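Local coordinates for formate-dependent phosphoribosylglycinamide formyltransferase (Mycobacterium tuberculosis H37Rv, PDB 6KHR), which is an ATP-grasp protein, probably an enzyme, that combines a parallel alpha/beta sheet with antiparallel sheets, at residues T74-R86 against T97-E109. Numbering follows the deposited sequence.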
loop_
_atom_site.group_PDB
_atom_site.type_symbol
_atom_site.label_atom_id
_atom_site.label_comp_id
_atom_site.label_asym_id
_atom_site.label_seq_id
_atom_site.Cartn_x
_atom_site.Cartn_y
_atom_site.Cartn_z
ATOM N N THR A 74 -26.649 -8.835 -8.228
ATOM C CA THR A 74 -26.318 -8.930 -9.642
ATOM C C THR A 74 -26.234 -7.507 -10.160
ATOM O O THR A 74 -27.247 -6.864 -10.425
ATOM C CB THR A 74 -27.357 -9.747 -10.396
ATOM O OG1 THR A 74 -27.601 -10.966 -9.680
ATOM C CG2 THR A 74 -26.853 -10.079 -11.795
ATOM N N MET A 75 -25.015 -6.985 -10.261
ATOM C CA MET A 75 -24.847 -5.586 -10.634
ATOM C C MET A 75 -25.267 -5.319 -12.073
ATOM O O MET A 75 -25.607 -4.178 -12.411
ATOM C CB MET A 75 -23.396 -5.182 -10.399
ATOM C CG MET A 75 -22.978 -5.413 -8.965
ATOM S SD MET A 75 -21.289 -4.908 -8.640
ATOM C CE MET A 75 -20.398 -6.085 -9.663
ATOM N N THR A 76 -25.252 -6.347 -12.912
ATOM C CA THR A 76 -25.808 -6.292 -14.262
ATOM C C THR A 76 -27.330 -6.372 -14.256
ATOM O O THR A 76 -27.923 -7.012 -15.124
ATOM C CB THR A 76 -25.207 -7.423 -15.091
ATOM O OG1 THR A 76 -25.600 -8.681 -14.534
ATOM C CG2 THR A 76 -23.683 -7.351 -15.081
ATOM N N ASP A 77 -27.979 -5.753 -13.274
ATOM C CA ASP A 77 -29.437 -5.714 -13.178
ATOM C C ASP A 77 -29.821 -4.295 -12.783
ATOM O O ASP A 77 -29.570 -3.877 -11.648
ATOM C CB ASP A 77 -29.961 -6.727 -12.161
ATOM C CG ASP A 77 -31.463 -6.921 -12.247
ATOM O OD1 ASP A 77 -32.186 -5.951 -12.565
ATOM O OD2 ASP A 77 -31.924 -8.050 -11.989
ATOM N N ALA A 78 -30.437 -3.565 -13.717
ATOM C CA ALA A 78 -30.639 -2.136 -13.513
ATOM C C ALA A 78 -31.609 -1.869 -12.372
ATOM O O ALA A 78 -31.429 -0.909 -11.617
ATOM C CB ALA A 78 -31.125 -1.486 -14.805
ATOM N N GLU A 79 -32.637 -2.704 -12.232
ATOM C CA GLU A 79 -33.554 -2.570 -11.105
ATOM C C GLU A 79 -32.867 -2.934 -9.798
ATOM O O GLU A 79 -32.895 -2.157 -8.834
ATOM C CB GLU A 79 -34.779 -3.461 -11.322
ATOM C CG GLU A 79 -35.605 -3.133 -12.556
ATOM C CD GLU A 79 -36.684 -2.096 -12.284
ATOM O OE1 GLU A 79 -36.524 -1.321 -11.318
ATOM O OE2 GLU A 79 -37.693 -2.060 -13.026
ATOM N N GLU A 80 -32.245 -4.117 -9.753
ATOM C CA GLU A 80 -31.649 -4.621 -8.517
ATOM C C GLU A 80 -30.510 -3.734 -8.039
ATOM O O GLU A 80 -30.365 -3.496 -6.834
ATOM C CB GLU A 80 -31.149 -6.051 -8.723
ATOM C CG GLU A 80 -32.025 -7.112 -8.078
ATOM C CD GLU A 80 -31.230 -8.303 -7.554
ATOM O OE1 GLU A 80 -29.991 -8.336 -7.748
ATOM O OE2 GLU A 80 -31.844 -9.205 -6.941
ATOM N N LEU A 81 -29.678 -3.250 -8.963
ATOM C CA LEU A 81 -28.607 -2.340 -8.576
ATOM C C LEU A 81 -29.165 -1.025 -8.053
ATOM O O LEU A 81 -28.698 -0.502 -7.037
ATOM C CB LEU A 81 -27.672 -2.088 -9.759
ATOM C CG LEU A 81 -26.513 -1.137 -9.470
ATOM C CD1 LEU A 81 -25.602 -1.742 -8.409
ATOM C CD2 LEU A 81 -25.747 -0.798 -10.749
ATOM N N THR A 82 -30.179 -0.487 -8.720
ATOM C CA THR A 82 -30.645 0.853 -8.378
ATOM C C THR A 82 -31.314 0.873 -7.010
ATOM O O THR A 82 -31.176 1.848 -6.260
ATOM C CB THR A 82 -31.590 1.367 -9.466
ATOM O OG1 THR A 82 -30.910 1.359 -10.729
ATOM C CG2 THR A 82 -32.030 2.781 -9.156
ATOM N N ALA A 83 -32.038 -0.189 -6.663
ATOM C CA ALA A 83 -32.596 -0.272 -5.318
ATOM C C ALA A 83 -31.490 -0.249 -4.274
ATOM O O ALA A 83 -31.578 0.474 -3.275
ATOM C CB ALA A 83 -33.439 -1.538 -5.177
ATOM N N VAL A 84 -30.427 -1.027 -4.513
ATOM C CA VAL A 84 -29.300 -1.107 -3.586
ATOM C C VAL A 84 -28.688 0.267 -3.358
ATOM O O VAL A 84 -28.293 0.610 -2.235
ATOM C CB VAL A 84 -28.256 -2.110 -4.119
ATOM C CG1 VAL A 84 -26.878 -1.818 -3.556
ATOM C CG2 VAL A 84 -28.669 -3.523 -3.790
ATOM N N ILE A 85 -28.596 1.074 -4.412
ATOM C CA ILE A 85 -27.959 2.369 -4.242
ATOM C C ILE A 85 -28.902 3.320 -3.522
ATOM O O ILE A 85 -28.459 4.158 -2.729
ATOM C CB ILE A 85 -27.490 2.913 -5.604
ATOM C CG1 ILE A 85 -26.619 1.861 -6.317
ATOM C CG2 ILE A 85 -26.674 4.175 -5.422
ATOM C CD1 ILE A 85 -26.102 2.258 -7.701
ATOM N N ARG A 86 -30.207 3.174 -3.742
ATOM C CA ARG A 86 -31.171 4.062 -3.106
ATOM C C ARG A 86 -31.272 3.778 -1.613
ATOM O O ARG A 86 -31.334 4.707 -0.798
ATOM C CB ARG A 86 -32.531 3.915 -3.785
ATOM C CG ARG A 86 -33.415 5.150 -3.690
ATOM C CD ARG A 86 -32.806 6.322 -4.447
ATOM N NE ARG A 86 -32.948 6.187 -5.894
ATOM C CZ ARG A 86 -32.252 6.896 -6.776
ATOM N NH1 ARG A 86 -31.359 7.779 -6.348
ATOM N NH2 ARG A 86 -32.441 6.717 -8.078
ATOM N N THR A 97 -15.675 -2.128 -11.837
ATOM C CA THR A 97 -15.709 -3.292 -12.754
ATOM C C THR A 97 -16.355 -2.892 -14.075
ATOM O O THR A 97 -16.824 -1.768 -14.174
ATOM C CB THR A 97 -16.458 -4.481 -12.162
ATOM O OG1 THR A 97 -16.382 -5.505 -13.143
ATOM C CG2 THR A 97 -17.921 -4.209 -11.940
ATOM N N ALA A 98 -16.343 -3.793 -15.049
ATOM C CA ALA A 98 -16.975 -3.514 -16.356
ATOM C C ALA A 98 -18.372 -4.128 -16.374
ATOM O O ALA A 98 -19.227 -3.627 -17.082
ATOM C CB ALA A 98 -16.127 -4.054 -17.477
ATOM N N ALA A 99 -18.597 -5.144 -15.552
ATOM C CA ALA A 99 -19.915 -5.805 -15.490
ATOM C C ALA A 99 -20.887 -4.948 -14.683
ATOM O O ALA A 99 -21.222 -5.343 -13.581
ATOM C CB ALA A 99 -19.745 -7.137 -14.825
ATOM N N VAL A 100 -21.386 -3.854 -15.237
ATOM C CA VAL A 100 -22.285 -3.021 -14.404
ATOM C C VAL A 100 -23.408 -2.483 -15.273
ATOM O O VAL A 100 -23.249 -2.474 -16.480
ATOM C CB VAL A 100 -21.473 -1.858 -13.832
ATOM C CG1 VAL A 100 -21.308 -0.791 -14.883
ATOM C CG2 VAL A 100 -22.104 -1.275 -12.590
ATOM N N SER A 101 -24.495 -2.043 -14.651
ATOM C CA SER A 101 -25.600 -1.452 -15.431
ATOM C C SER A 101 -25.291 0.018 -15.625
ATOM O O SER A 101 -25.352 0.754 -14.662
ATOM C CB SER A 101 -26.930 -1.613 -14.759
ATOM O OG SER A 101 -27.816 -0.566 -15.138
ATOM N N VAL A 102 -24.970 0.401 -16.846
ATOM C CA VAL A 102 -24.660 1.825 -17.121
ATOM C C VAL A 102 -25.972 2.584 -17.030
ATOM O O VAL A 102 -25.959 3.731 -16.607
ATOM C CB VAL A 102 -24.017 1.960 -18.504
ATOM C CG1 VAL A 102 -22.520 1.796 -18.403
ATOM C CG2 VAL A 102 -24.584 0.920 -19.448
ATOM N N ASP A 103 -27.069 1.941 -17.405
ATOM C CA ASP A 103 -28.342 2.643 -17.262
ATOM C C ASP A 103 -28.674 2.896 -15.795
ATOM O O ASP A 103 -29.181 3.970 -15.447
ATOM C CB ASP A 103 -29.464 1.854 -17.944
ATOM C CG ASP A 103 -29.254 1.713 -19.452
ATOM O OD1 ASP A 103 -28.466 2.489 -20.032
ATOM O OD2 ASP A 103 -29.879 0.818 -20.057
ATOM N N ALA A 104 -28.382 1.933 -14.916
ATOM C CA ALA A 104 -28.600 2.162 -13.490
ATOM C C ALA A 104 -27.756 3.324 -12.983
ATOM O O ALA A 104 -28.202 4.089 -12.121
ATOM C CB ALA A 104 -28.302 0.895 -12.692
ATOM N N LEU A 105 -26.537 3.479 -13.509
ATOM C CA LEU A 105 -25.683 4.577 -13.062
ATOM C C LEU A 105 -26.236 5.924 -13.513
ATOM O O LEU A 105 -26.184 6.905 -12.761
ATOM C CB LEU A 105 -24.252 4.401 -13.581
ATOM C CG LEU A 105 -23.294 3.413 -12.913
ATOM C CD1 LEU A 105 -23.909 2.739 -11.705
ATOM C CD2 LEU A 105 -22.826 2.391 -13.936
ATOM N N ASP A 106 -26.747 5.999 -14.744
ATOM C CA ASP A 106 -27.300 7.266 -15.213
ATOM C C ASP A 106 -28.585 7.618 -14.474
ATOM O O ASP A 106 -28.908 8.806 -14.329
ATOM C CB ASP A 106 -27.519 7.232 -16.726
ATOM C CG ASP A 106 -26.481 8.063 -17.481
ATOM O OD1 ASP A 106 -26.168 9.189 -17.026
ATOM O OD2 ASP A 106 -25.967 7.588 -18.519
ATOM N N ALA A 107 -29.310 6.614 -13.981
ATOM C CA ALA A 107 -30.438 6.885 -13.098
ATOM C C ALA A 107 -29.993 7.647 -11.854
ATOM O O ALA A 107 -30.592 8.666 -11.493
ATOM C CB ALA A 107 -31.125 5.576 -12.708
ATOM N N VAL A 108 -28.931 7.170 -11.195
ATOM C CA VAL A 108 -28.470 7.809 -9.966
ATOM C C VAL A 108 -27.973 9.223 -10.246
ATOM O O VAL A 108 -28.282 10.167 -9.506
ATOM C CB VAL A 108 -27.387 6.953 -9.288
ATOM C CG1 VAL A 108 -26.803 7.675 -8.076
ATOM C CG2 VAL A 108 -27.968 5.602 -8.885
ATOM N N GLU A 109 -27.193 9.395 -11.317
ATOM C CA GLU A 109 -26.820 10.741 -11.743
ATOM C C GLU A 109 -28.056 11.606 -11.965
ATOM O O GLU A 109 -28.157 12.713 -11.422
ATOM C CB GLU A 109 -25.976 10.683 -13.012
ATOM C CG GLU A 109 -24.484 10.675 -12.746
ATOM C CD GLU A 109 -23.676 11.133 -13.946
ATOM O OE1 GLU A 109 -24.298 11.464 -14.986
ATOM O OE2 GLU A 109 -22.425 11.170 -13.843
#
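Thr97 and Met75 open the contact tip to tip, the methyl CG2 of Thr97 lying 3.9 Å from Met75 CE. The Met75 chain bends at its thioether (chi3 -66°), as its unbranched chain allows, and this brings its end round to the threonine. The OG1 of Thr97 accepts from Ala99 N in an ST turn. Ala99 then centres an inverse gamma turn, and its carbonyl O lies 3.5 Å from Thr76 CG2. At Val100 the chain draws close to Thr76, and the branch CG2, anti to the backbone N, meets Leu81 CD2. Ser101 N gives the backbone of Met75 a weak, bent hydrogen bond (Ser101 N to Met75 O, 3.3 Å). Ser101 is also at the N-cap of helix 102-109; Asp77 caps helix 78-88 through weak bonds. The helices start side by side, Ala78 CA lying 4.8 Å from Ala104 CA. The axes of 78-86 and 102-109, inclined at 35°, come within 8.7 Å at closest approach, and small residues suit this: the Ala104 methyl fits among Ala78, Leu81 and Thr82, its CB 3.6 Å from Leu81 CD2. Thr82 sets its OG1 3.3 Å from Ala104 CB. The same CD2 of Leu81 touches CD1 of Leu105. One turn on, Val108 CG2 lies 4.0 Å from both Ile85 CG2 and Ile85 CD1, branched chains filling the seam. The two helices flank strand 92-95 in sequence within the domain built on the five-stranded parallel sheet; Met75 also packs on strand 51-56, Leu105 and Val108 reach strand 117-118, and helix 122-129 flanks helix 102-109, with Asp103 salt-bridged to Arg126.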